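Local structure of FAD-binding PCMH-type domain-containing protein (Gibberella zeae, 6YJO) at residues 105-110 and 497-502; 92-97 and 113-118; 214-219 and 480-485. The protein binds FAD covalently and is probably a secreted fungal oxidoreductase that acts on oligosaccharides. All blocks are in the same frame, centred on the assembly; numbering follows the deposited sequence.

Contact 1. Residues 105-110 and 497-502. With FAD (flavin-adenine dinucleotide), chain C.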
# COMPACT_ATOMS: atom_id res chain seq x y z
N GLY A 105 3.57 -7.19 7.62
CA GLY A 105 3.53 -8.40 8.43
C GLY A 105 4.09 -9.59 7.68
O GLY A 105 3.81 -10.74 8.03
N SER A 106 4.88 -9.34 6.64
CA SER A 106 5.54 -10.40 5.87
C SER A 106 4.54 -11.45 5.41
O SER A 106 4.81 -12.65 5.41
CB SER A 106 6.66 -11.05 6.70
OG SER A 106 7.54 -10.07 7.23
N PHE A 107 3.34 -10.99 5.02
CA PHE A 107 2.32 -11.89 4.49
C PHE A 107 2.69 -12.45 3.13
O PHE A 107 2.05 -13.41 2.68
CB PHE A 107 0.98 -11.16 4.41
CG PHE A 107 0.34 -10.85 5.75
CD1 PHE A 107 0.93 -11.26 6.94
CD2 PHE A 107 -0.86 -10.16 5.82
CE1 PHE A 107 0.34 -10.98 8.17
CE2 PHE A 107 -1.45 -9.87 7.04
CZ PHE A 107 -0.86 -10.29 8.21
N GLY A 108 3.70 -11.89 2.46
CA GLY A 108 4.22 -12.53 1.26
C GLY A 108 4.57 -13.98 1.48
O GLY A 108 4.37 -14.82 0.59
N TYR A 109 5.11 -14.30 2.66
CA TYR A 109 5.44 -15.68 3.00
C TYR A 109 4.22 -16.46 3.48
O TYR A 109 4.25 -17.70 3.48
CB TYR A 109 6.52 -15.71 4.08
CG TYR A 109 7.82 -15.08 3.64
CD1 TYR A 109 8.81 -15.83 3.04
CD2 TYR A 109 8.05 -13.72 3.81
CE1 TYR A 109 10.00 -15.26 2.62
CE2 TYR A 109 9.23 -13.14 3.40
CZ TYR A 109 10.21 -13.91 2.80
OH TYR A 109 11.39 -13.34 2.39
N GLY A 110 3.15 -15.77 3.88
CA GLY A 110 1.92 -16.39 4.31
C GLY A 110 1.49 -16.03 5.72
O GLY A 110 0.41 -16.46 6.15
N ASN A 497 -3.80 -16.02 4.36
CA ASN A 497 -2.94 -15.16 5.16
C ASN A 497 -3.72 -14.76 6.41
O ASN A 497 -4.95 -14.85 6.43
CB ASN A 497 -2.47 -13.92 4.39
CG ASN A 497 -3.60 -12.98 4.05
OD1 ASN A 497 -4.01 -12.15 4.87
ND2 ASN A 497 -4.11 -13.08 2.82
N PRO A 498 -3.02 -14.34 7.47
CA PRO A 498 -3.72 -14.04 8.73
C PRO A 498 -4.94 -13.15 8.60
O PRO A 498 -5.96 -13.41 9.24
CB PRO A 498 -2.62 -13.39 9.57
CG PRO A 498 -1.37 -14.04 9.09
CD PRO A 498 -1.56 -14.26 7.61
N GLN A 499 -4.87 -12.09 7.78
CA GLN A 499 -5.97 -11.15 7.62
C GLN A 499 -6.64 -11.29 6.26
O GLN A 499 -7.19 -10.32 5.73
CB GLN A 499 -5.49 -9.73 7.86
CG GLN A 499 -5.20 -9.47 9.33
CD GLN A 499 -4.39 -8.22 9.59
OE1 GLN A 499 -4.27 -7.34 8.73
NE2 GLN A 499 -3.82 -8.12 10.79
N GLY A 500 -6.62 -12.50 5.70
CA GLY A 500 -7.20 -12.72 4.39
C GLY A 500 -8.70 -12.90 4.45
O GLY A 500 -9.29 -13.13 5.51
N ILE A 501 -9.33 -12.78 3.28
CA ILE A 501 -10.77 -13.03 3.19
C ILE A 501 -11.04 -14.50 3.44
O ILE A 501 -10.47 -15.38 2.78
CB ILE A 501 -11.31 -12.59 1.82
CG1 ILE A 501 -10.98 -11.11 1.56
CG2 ILE A 501 -12.81 -12.85 1.74
CD1 ILE A 501 -11.43 -10.15 2.64
N ARG A 502 -11.91 -14.79 4.40
CA ARG A 502 -12.29 -16.16 4.73
C ARG A 502 -13.51 -16.56 3.92
O ARG A 502 -14.48 -15.80 3.85
CB ARG A 502 -12.60 -16.28 6.22
CG ARG A 502 -11.44 -15.88 7.12
CD ARG A 502 -10.34 -16.93 7.11
NE ARG A 502 -9.30 -16.65 8.10
CZ ARG A 502 -8.02 -16.38 7.82
NH1 ARG A 502 -7.59 -16.35 6.56
NH2 ARG A 502 -7.17 -16.14 8.81
PA FAD C . 4.48 -8.37 -0.66
O1A FAD C . 4.81 -8.80 0.72
O2A FAD C . 5.27 -9.11 -1.75
O5B FAD C . 2.93 -8.47 -0.93
C5B FAD C . 1.97 -7.94 -0.00
C4B FAD C . 0.65 -8.63 -0.20
O4B FAD C . 0.39 -8.77 -1.62
C3B FAD C . 0.57 -10.04 0.38
O3B FAD C . -0.74 -10.33 0.84
C2B FAD C . 0.96 -10.90 -0.82
O2B FAD C . 0.45 -12.22 -0.71
C1B FAD C . 0.27 -10.14 -1.95
N9A FAD C . 0.86 -10.37 -3.27
C8A FAD C . 2.13 -10.05 -3.69
N7A FAD C . 2.38 -10.39 -4.93
C5A FAD C . 1.19 -10.98 -5.36
C6A FAD C . 0.81 -11.56 -6.58
N6A FAD C . 1.60 -11.64 -7.65
N1A FAD C . -0.45 -12.05 -6.67
C2A FAD C . -1.25 -11.97 -5.60
N3A FAD C . -0.99 -11.46 -4.40
C4A FAD C . 0.26 -10.98 -4.34
N1 FAD C . 1.79 2.10 0.61
C2 FAD C . 1.15 3.22 0.16
O2 FAD C . -0.06 3.22 -0.10
N3 FAD C . 1.87 4.40 -0.03
C4 FAD C . 3.22 4.57 0.20
O4 FAD C . 3.75 5.66 0.00
C4X FAD C . 3.89 3.37 0.68
N5 FAD C . 5.16 3.44 0.92
C5X FAD C . 5.80 2.30 1.37
C6 FAD C . 7.16 2.35 1.67
C7 FAD C . 7.85 1.22 2.10
C7M FAD C . 9.33 1.33 2.39
C8 FAD C . 7.15 0.02 2.31
C8M FAD C . 7.86 -1.22 2.78
C9 FAD C . 5.79 -0.03 2.03
C9A FAD C . 5.11 1.09 1.58
N10 FAD C . 3.73 1.06 1.29
C10 FAD C . 3.09 2.19 0.85
C1' FAD C . 2.95 -0.16 1.51
C2' FAD C . 2.78 -1.02 0.27
O2' FAD C . 1.79 -0.46 -0.59
C3' FAD C . 2.33 -2.42 0.71
O3' FAD C . 3.27 -2.91 1.66
C4' FAD C . 2.21 -3.43 -0.43
O4' FAD C . 1.03 -4.22 -0.26
C5' FAD C . 3.43 -4.33 -0.48
O5' FAD C . 3.46 -5.01 -1.75
P FAD C . 4.68 -5.91 -2.14
O1P FAD C . 4.31 -6.79 -3.34
O2P FAD C . 5.89 -5.07 -2.28
O3P FAD C . 4.79 -6.82 -0.82

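Contact 2. Residues 92-97 and 113-118. With FAD (flavin-adenine dinucleotide), chain C.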
# COMPACT_ATOMS: atom_id res chain seq x y z
N LYS A 92 -1.49 -30.17 -0.55
CA LYS A 92 -2.35 -29.60 0.49
C LYS A 92 -1.62 -28.52 1.31
O LYS A 92 -1.87 -28.37 2.50
CB LYS A 92 -2.89 -30.69 1.42
CG LYS A 92 -4.20 -30.30 2.12
CD LYS A 92 -4.33 -30.93 3.51
CE LYS A 92 -3.94 -29.96 4.63
NZ LYS A 92 -2.77 -30.44 5.42
N VAL A 93 -0.72 -27.78 0.67
CA VAL A 93 -0.10 -26.62 1.30
C VAL A 93 -0.88 -25.37 0.93
O VAL A 93 -1.37 -25.23 -0.20
CB VAL A 93 1.39 -26.48 0.91
CG1 VAL A 93 2.21 -27.66 1.42
CG2 VAL A 93 1.55 -26.30 -0.61
N ARG A 94 -1.01 -24.47 1.89
CA ARG A 94 -1.39 -23.10 1.58
C ARG A 94 -0.29 -22.45 0.75
O ARG A 94 0.90 -22.74 0.93
CB ARG A 94 -1.64 -22.32 2.87
CG ARG A 94 -2.91 -22.74 3.58
CD ARG A 94 -2.87 -22.39 5.04
NE ARG A 94 -4.19 -22.41 5.65
CZ ARG A 94 -4.45 -21.97 6.88
NH1 ARG A 94 -3.47 -21.47 7.62
NH2 ARG A 94 -5.68 -22.02 7.36
N VAL A 95 -0.68 -21.59 -0.18
CA VAL A 95 0.25 -20.96 -1.11
C VAL A 95 0.08 -19.45 -1.04
O VAL A 95 -1.05 -18.95 -0.92
CB VAL A 95 0.04 -21.46 -2.55
CG1 VAL A 95 1.07 -20.84 -3.48
CG2 VAL A 95 0.09 -22.98 -2.61
N SER A 96 1.19 -18.73 -1.13
CA SER A 96 1.19 -17.28 -0.97
C SER A 96 2.21 -16.69 -1.93
O SER A 96 3.31 -17.21 -2.09
CB SER A 96 1.52 -16.88 0.47
OG SER A 96 0.35 -16.90 1.27
N ALA A 97 1.82 -15.59 -2.58
CA ALA A 97 2.67 -14.91 -3.54
C ALA A 97 3.36 -13.73 -2.86
O ALA A 97 2.76 -13.02 -2.05
CB ALA A 97 1.86 -14.42 -4.74
N ASN A 113 4.49 -20.35 8.90
CA ASN A 113 5.38 -21.27 8.21
C ASN A 113 4.57 -22.34 7.48
O ASN A 113 3.38 -22.54 7.73
CB ASN A 113 6.34 -21.93 9.21
CG ASN A 113 6.85 -20.96 10.25
OD1 ASN A 113 6.11 -20.57 11.16
ND2 ASN A 113 8.12 -20.56 10.14
N GLY A 114 5.23 -23.00 6.53
CA GLY A 114 4.63 -24.13 5.86
C GLY A 114 3.83 -23.78 4.63
O GLY A 114 2.94 -24.55 4.25
N HIS A 115 4.12 -22.65 3.99
CA HIS A 115 3.50 -22.28 2.72
C HIS A 115 4.46 -22.58 1.58
O HIS A 115 5.68 -22.51 1.73
CB HIS A 115 3.15 -20.79 2.69
CG HIS A 115 1.88 -20.44 3.39
ND1 HIS A 115 1.02 -19.47 2.92
CD2 HIS A 115 1.33 -20.90 4.54
CE1 HIS A 115 -0.01 -19.36 3.74
NE2 HIS A 115 0.16 -20.22 4.73
N LEU A 116 3.89 -22.90 0.42
CA LEU A 116 4.61 -22.69 -0.83
C LEU A 116 4.55 -21.21 -1.16
O LEU A 116 3.46 -20.63 -1.21
CB LEU A 116 4.01 -23.52 -1.97
CG LEU A 116 4.49 -23.16 -3.39
CD1 LEU A 116 5.98 -23.45 -3.58
CD2 LEU A 116 3.67 -23.88 -4.44
N VAL A 117 5.71 -20.59 -1.33
CA VAL A 117 5.80 -19.16 -1.56
C VAL A 117 6.33 -18.92 -2.97
O VAL A 117 7.48 -19.27 -3.27
CB VAL A 117 6.68 -18.48 -0.50
CG1 VAL A 117 6.91 -17.02 -0.86
CG2 VAL A 117 6.02 -18.58 0.87
N ILE A 118 5.49 -18.33 -3.81
CA ILE A 118 5.78 -18.12 -5.23
C ILE A 118 6.31 -16.70 -5.36
O ILE A 118 5.56 -15.73 -5.30
CB ILE A 118 4.53 -18.35 -6.08
CG1 ILE A 118 4.01 -19.78 -5.90
CG2 ILE A 118 4.81 -18.07 -7.56
CD1 ILE A 118 2.68 -20.06 -6.59
PA FAD C . 4.48 -8.37 -0.66
O1A FAD C . 4.81 -8.80 0.72
O2A FAD C . 5.27 -9.11 -1.75
O5B FAD C . 2.93 -8.47 -0.93
C5B FAD C . 1.97 -7.94 -0.00
C4B FAD C . 0.65 -8.63 -0.20
O4B FAD C . 0.39 -8.77 -1.62
C3B FAD C . 0.57 -10.04 0.38
O3B FAD C . -0.74 -10.33 0.84
C2B FAD C . 0.96 -10.90 -0.82
O2B FAD C . 0.45 -12.22 -0.71
C1B FAD C . 0.27 -10.14 -1.95
N9A FAD C . 0.86 -10.37 -3.27
C8A FAD C . 2.13 -10.05 -3.69
N7A FAD C . 2.38 -10.39 -4.93
C5A FAD C . 1.19 -10.98 -5.36
C6A FAD C . 0.81 -11.56 -6.58
N6A FAD C . 1.60 -11.64 -7.65
N1A FAD C . -0.45 -12.05 -6.67
C2A FAD C . -1.25 -11.97 -5.60
N3A FAD C . -0.99 -11.46 -4.40
C4A FAD C . 0.26 -10.98 -4.34
N1 FAD C . 1.79 2.10 0.61
C2 FAD C . 1.15 3.22 0.16
O2 FAD C . -0.06 3.22 -0.10
N3 FAD C . 1.87 4.40 -0.03
C4 FAD C . 3.22 4.57 0.20
O4 FAD C . 3.75 5.66 0.00
C4X FAD C . 3.89 3.37 0.68
N5 FAD C . 5.16 3.44 0.92
C5X FAD C . 5.80 2.30 1.37
C6 FAD C . 7.16 2.35 1.67
C7 FAD C . 7.85 1.22 2.10
C7M FAD C . 9.33 1.33 2.39
C8 FAD C . 7.15 0.02 2.31
C8M FAD C . 7.86 -1.22 2.78
C9 FAD C . 5.79 -0.03 2.03
C9A FAD C . 5.11 1.09 1.58
N10 FAD C . 3.73 1.06 1.29
C10 FAD C . 3.09 2.19 0.85
C1' FAD C . 2.95 -0.16 1.51
C2' FAD C . 2.78 -1.02 0.27
O2' FAD C . 1.79 -0.46 -0.59
C3' FAD C . 2.33 -2.42 0.71
O3' FAD C . 3.27 -2.91 1.66
C4' FAD C . 2.21 -3.43 -0.43
O4' FAD C . 1.03 -4.22 -0.26
C5' FAD C . 3.43 -4.33 -0.48
O5' FAD C . 3.46 -5.01 -1.75
P FAD C . 4.68 -5.91 -2.14
O1P FAD C . 4.31 -6.79 -3.34
O2P FAD C . 5.89 -5.07 -2.28
O3P FAD C . 4.79 -6.82 -0.82

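Contact 3. Residues 214-219 and 480-485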
# COMPACT_ATOMS: atom_id res chain seq x y z
N THR A 214 -12.63 -9.04 -10.99
CA THR A 214 -11.89 -7.79 -11.17
C THR A 214 -12.24 -6.80 -10.07
O THR A 214 -11.39 -6.03 -9.62
CB THR A 214 -12.20 -7.20 -12.55
OG1 THR A 214 -11.94 -8.18 -13.56
CG2 THR A 214 -11.36 -5.96 -12.82
N TRP A 215 -13.50 -6.79 -9.64
CA TRP A 215 -13.92 -5.93 -8.54
C TRP A 215 -13.15 -6.26 -7.27
O TRP A 215 -12.73 -5.36 -6.54
CB TRP A 215 -15.43 -6.09 -8.34
CG TRP A 215 -15.98 -5.45 -7.11
CD1 TRP A 215 -16.46 -4.18 -6.99
CD2 TRP A 215 -16.15 -6.06 -5.83
NE1 TRP A 215 -16.91 -3.96 -5.70
CE2 TRP A 215 -16.73 -5.10 -4.97
CE3 TRP A 215 -15.86 -7.33 -5.32
CZ2 TRP A 215 -17.02 -5.37 -3.64
CZ3 TRP A 215 -16.15 -7.60 -3.99
CH2 TRP A 215 -16.73 -6.62 -3.17
N ALA A 216 -12.93 -7.55 -7.01
CA ALA A 216 -12.17 -7.95 -5.82
C ALA A 216 -10.69 -7.64 -5.99
O ALA A 216 -10.02 -7.28 -5.02
CB ALA A 216 -12.38 -9.44 -5.54
N LEU A 217 -10.17 -7.77 -7.21
CA LEU A 217 -8.76 -7.48 -7.43
C LEU A 217 -8.44 -6.01 -7.17
O LEU A 217 -7.32 -5.68 -6.76
CB LEU A 217 -8.35 -7.86 -8.86
CG LEU A 217 -8.43 -9.35 -9.18
CD1 LEU A 217 -7.84 -9.65 -10.55
CD2 LEU A 217 -7.74 -10.18 -8.12
N ARG A 218 -9.41 -5.12 -7.40
CA ARG A 218 -9.24 -3.70 -7.08
C ARG A 218 -9.51 -3.48 -5.59
O ARG A 218 -10.47 -2.81 -5.19
CB ARG A 218 -10.16 -2.83 -7.93
CG ARG A 218 -9.85 -2.81 -9.42
CD ARG A 218 -10.63 -1.70 -10.11
NE ARG A 218 -10.47 -1.72 -11.56
CZ ARG A 218 -11.27 -2.37 -12.41
NH1 ARG A 218 -12.30 -3.07 -11.96
NH2 ARG A 218 -11.03 -2.33 -13.71
N GLY A 219 -8.64 -4.04 -4.76
CA GLY A 219 -8.73 -3.77 -3.34
C GLY A 219 -8.34 -4.89 -2.40
O GLY A 219 -7.81 -4.64 -1.31
N PRO A 480 -19.09 -9.01 2.72
CA PRO A 480 -19.96 -10.14 2.36
C PRO A 480 -19.78 -10.60 0.92
O PRO A 480 -19.64 -11.80 0.66
CB PRO A 480 -21.37 -9.59 2.61
CG PRO A 480 -21.18 -8.37 3.48
CD PRO A 480 -19.85 -7.81 3.09
N LYS A 481 -19.76 -9.66 -0.02
CA LYS A 481 -19.53 -10.01 -1.42
C LYS A 481 -18.15 -10.63 -1.60
O LYS A 481 -17.99 -11.59 -2.37
CB LYS A 481 -19.69 -8.77 -2.30
CG LYS A 481 -19.99 -9.04 -3.76
CD LYS A 481 -19.42 -7.94 -4.64
CE LYS A 481 -20.22 -7.72 -5.92
NZ LYS A 481 -19.58 -6.67 -6.78
N LEU A 482 -17.15 -10.10 -0.90
CA LEU A 482 -15.81 -10.70 -0.93
C LEU A 482 -15.84 -12.13 -0.41
O LEU A 482 -15.26 -13.04 -1.02
CB LEU A 482 -14.84 -9.85 -0.12
CG LEU A 482 -14.37 -8.52 -0.72
CD1 LEU A 482 -13.78 -7.62 0.36
CD2 LEU A 482 -13.35 -8.76 -1.82
N LYS A 483 -16.50 -12.35 0.73
CA LYS A 483 -16.60 -13.71 1.27
C LYS A 483 -17.39 -14.62 0.34
O LYS A 483 -17.07 -15.81 0.21
CB LYS A 483 -17.24 -13.67 2.65
CG LYS A 483 -16.37 -13.03 3.73
CD LYS A 483 -17.18 -12.74 4.98
CE LYS A 483 -16.70 -13.55 6.17
NZ LYS A 483 -16.77 -15.02 5.92
N LYS A 484 -18.42 -14.08 -0.31
CA LYS A 484 -19.18 -14.89 -1.26
C LYS A 484 -18.29 -15.30 -2.43
O LYS A 484 -18.35 -16.44 -2.90
CB LYS A 484 -20.39 -14.11 -1.77
CG LYS A 484 -21.37 -14.95 -2.57
CD LYS A 484 -22.57 -14.14 -3.04
CE LYS A 484 -22.29 -13.38 -4.32
NZ LYS A 484 -22.04 -14.30 -5.47
N LEU A 485 -17.46 -14.37 -2.91
CA LEU A 485 -16.59 -14.65 -4.05
C LEU A 485 -15.42 -15.55 -3.65
O LEU A 485 -14.96 -16.36 -4.47
CB LEU A 485 -16.08 -13.34 -4.63
CG LEU A 485 -15.16 -13.40 -5.84
CD1 LEU A 485 -15.79 -14.19 -6.98
CD2 LEU A 485 -14.84 -11.99 -6.29

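Contact 1. Residues 105-110 and 497-502
N497, which packs on F107 and G110, has a backbone O gripped by two donors. G500 N bonds to N497 O at 3.0 Å and closes the type I turn 497-500. R502 NH1 reaches N497 O from the opposite face of the carbonyl plane. These bonds stay within 497-502; none crosses to 105-110, and the two segments meet by packing alone. F107 CG is anti to the carbonyl carbon (chi1 -70°), on the side of the turn. There the F107 and P498 side chains meet tip to tip. P498 CD lies over one face of the F107 ring, 4.0 Å from its centroid and 16° off the normal, a CH-pi contact. P498 CG is 3.6 Å from F107 CE1. The Q499 amide plane stands at 90° to the ring, and hydrogen bonds to Y474 and D462 hold its two ends. G110 O touches P498 CD at 3.3 Å. F107 and G108 belong to the FAD pocket. Beside the cofactor, the contact joins the FAD-binding family region, in the loop between strands 95-98 and 116-119, to the berberine-like C-terminal region, past helix 479-489. I501 packs on that helix, and Q499 on helix 467-475.

Contact 2. Residues 92-97 and 113-118
V95 and I118 form the apolar centre. With V95 CG1 anti to the backbone N (chi1 -177°), that methyl meets I118 CD1 at 3.6 Å. L116 points the same way as V95 and lies beside it, its CB 4.0 Å from V95 CG2. V93 CG2 reaches the same L116 CB. V95, A97, L116 and I118 share one face of a parallel pair, whose strands run 23° apart. L116 N bonds to R94 O, S96 N to L116 O, and I118 N to S96 O, each at 3.0 Å. S96 and V117 point to the other face, and the H115 ring forms the polar edge beside S96. R94 CB lies over one ring face, 3.5 Å from the centroid, as a CH-pi contact. S96 OG lies in plane at the ring edge, hydrogen-bonded to H115 ND1 at 3.1 Å. E112 is hydrogen-bonded to H115 NE2 and forms a salt bridge with R94. At the FAD end, FAD O2B donates to A97 O at 2.8 Å, and A97 CB touches the adenine. Strand 116-119 is the middle of a three-stranded parallel sheet, between 71-73 and 95-98. Helix 78-90 packs on I118.

Contact 3. Residues 214-219 and 480-485
Helix segments 214-219 and 480-485 cross with 117° between their directions and axes 10.8 Å apart at closest, and A216 and L482 have the nearest CA atoms. The large spacing is filled mainly by W215 and K481. W215 CG is anti to the backbone N (chi1 171°), and its bond from CA points toward the other helix. The K481 chain is extended and passes obliquely over one face of the indole. Its CD and its NZ lie over different rings. K481 CD sits 3.4 Å from the centroid of the W215 six-membered ring, a CH-pi contact. K481 NZ sits 3.6 Å from the centroid of the five-membered ring and 11° off its normal, a cation-pi contact. The indole may partly stabilise the charge. D212 gives K481 NZ a further partner, but only as a long, weak ion pair. L482 meets W215 at about a right angle, with L482 CD2 3.7 Å from W215 CZ3. Next to W215 in the sequence, A216 CB touches two leucine methyls. It is 3.6 Å from L485 CD2 and 3.9 Å from L482 CD2. No hydrogen bond links the two segments. Apart from the lysine ammonium group over the indole, the touching atoms are carbons. The contact ties helix 211-220, which comes between strands 202-206 and 226-236 in the chain, to helix 479-489 of the berberine-like region. T214 and L217 pack on strand 202-206, while W215 also touches N407, A409 and S478 in loops.

All three contacts are mostly buried, and each has a partly exposed border: P498 in contact 1, V93, R94 and G114 in contact 2, W215 and K481 in contact 3. Contacts 1 and 2 share elements. The loop of 105-110 connects the two strands of contact 2, and Y109 O packs on V117 and H115. Both also touch FAD. Contacts 1 and 3 share the C-terminal part of the chain, where R502 O bonds to K483 NZ and I501 packs on L482. Contacts 2 and 3 do not touch. The chemistry follows the elements: backbone bonds between strands in contact 2, ring and proline packing between loops in contact 1, and lysine over indole between helices in contact 3.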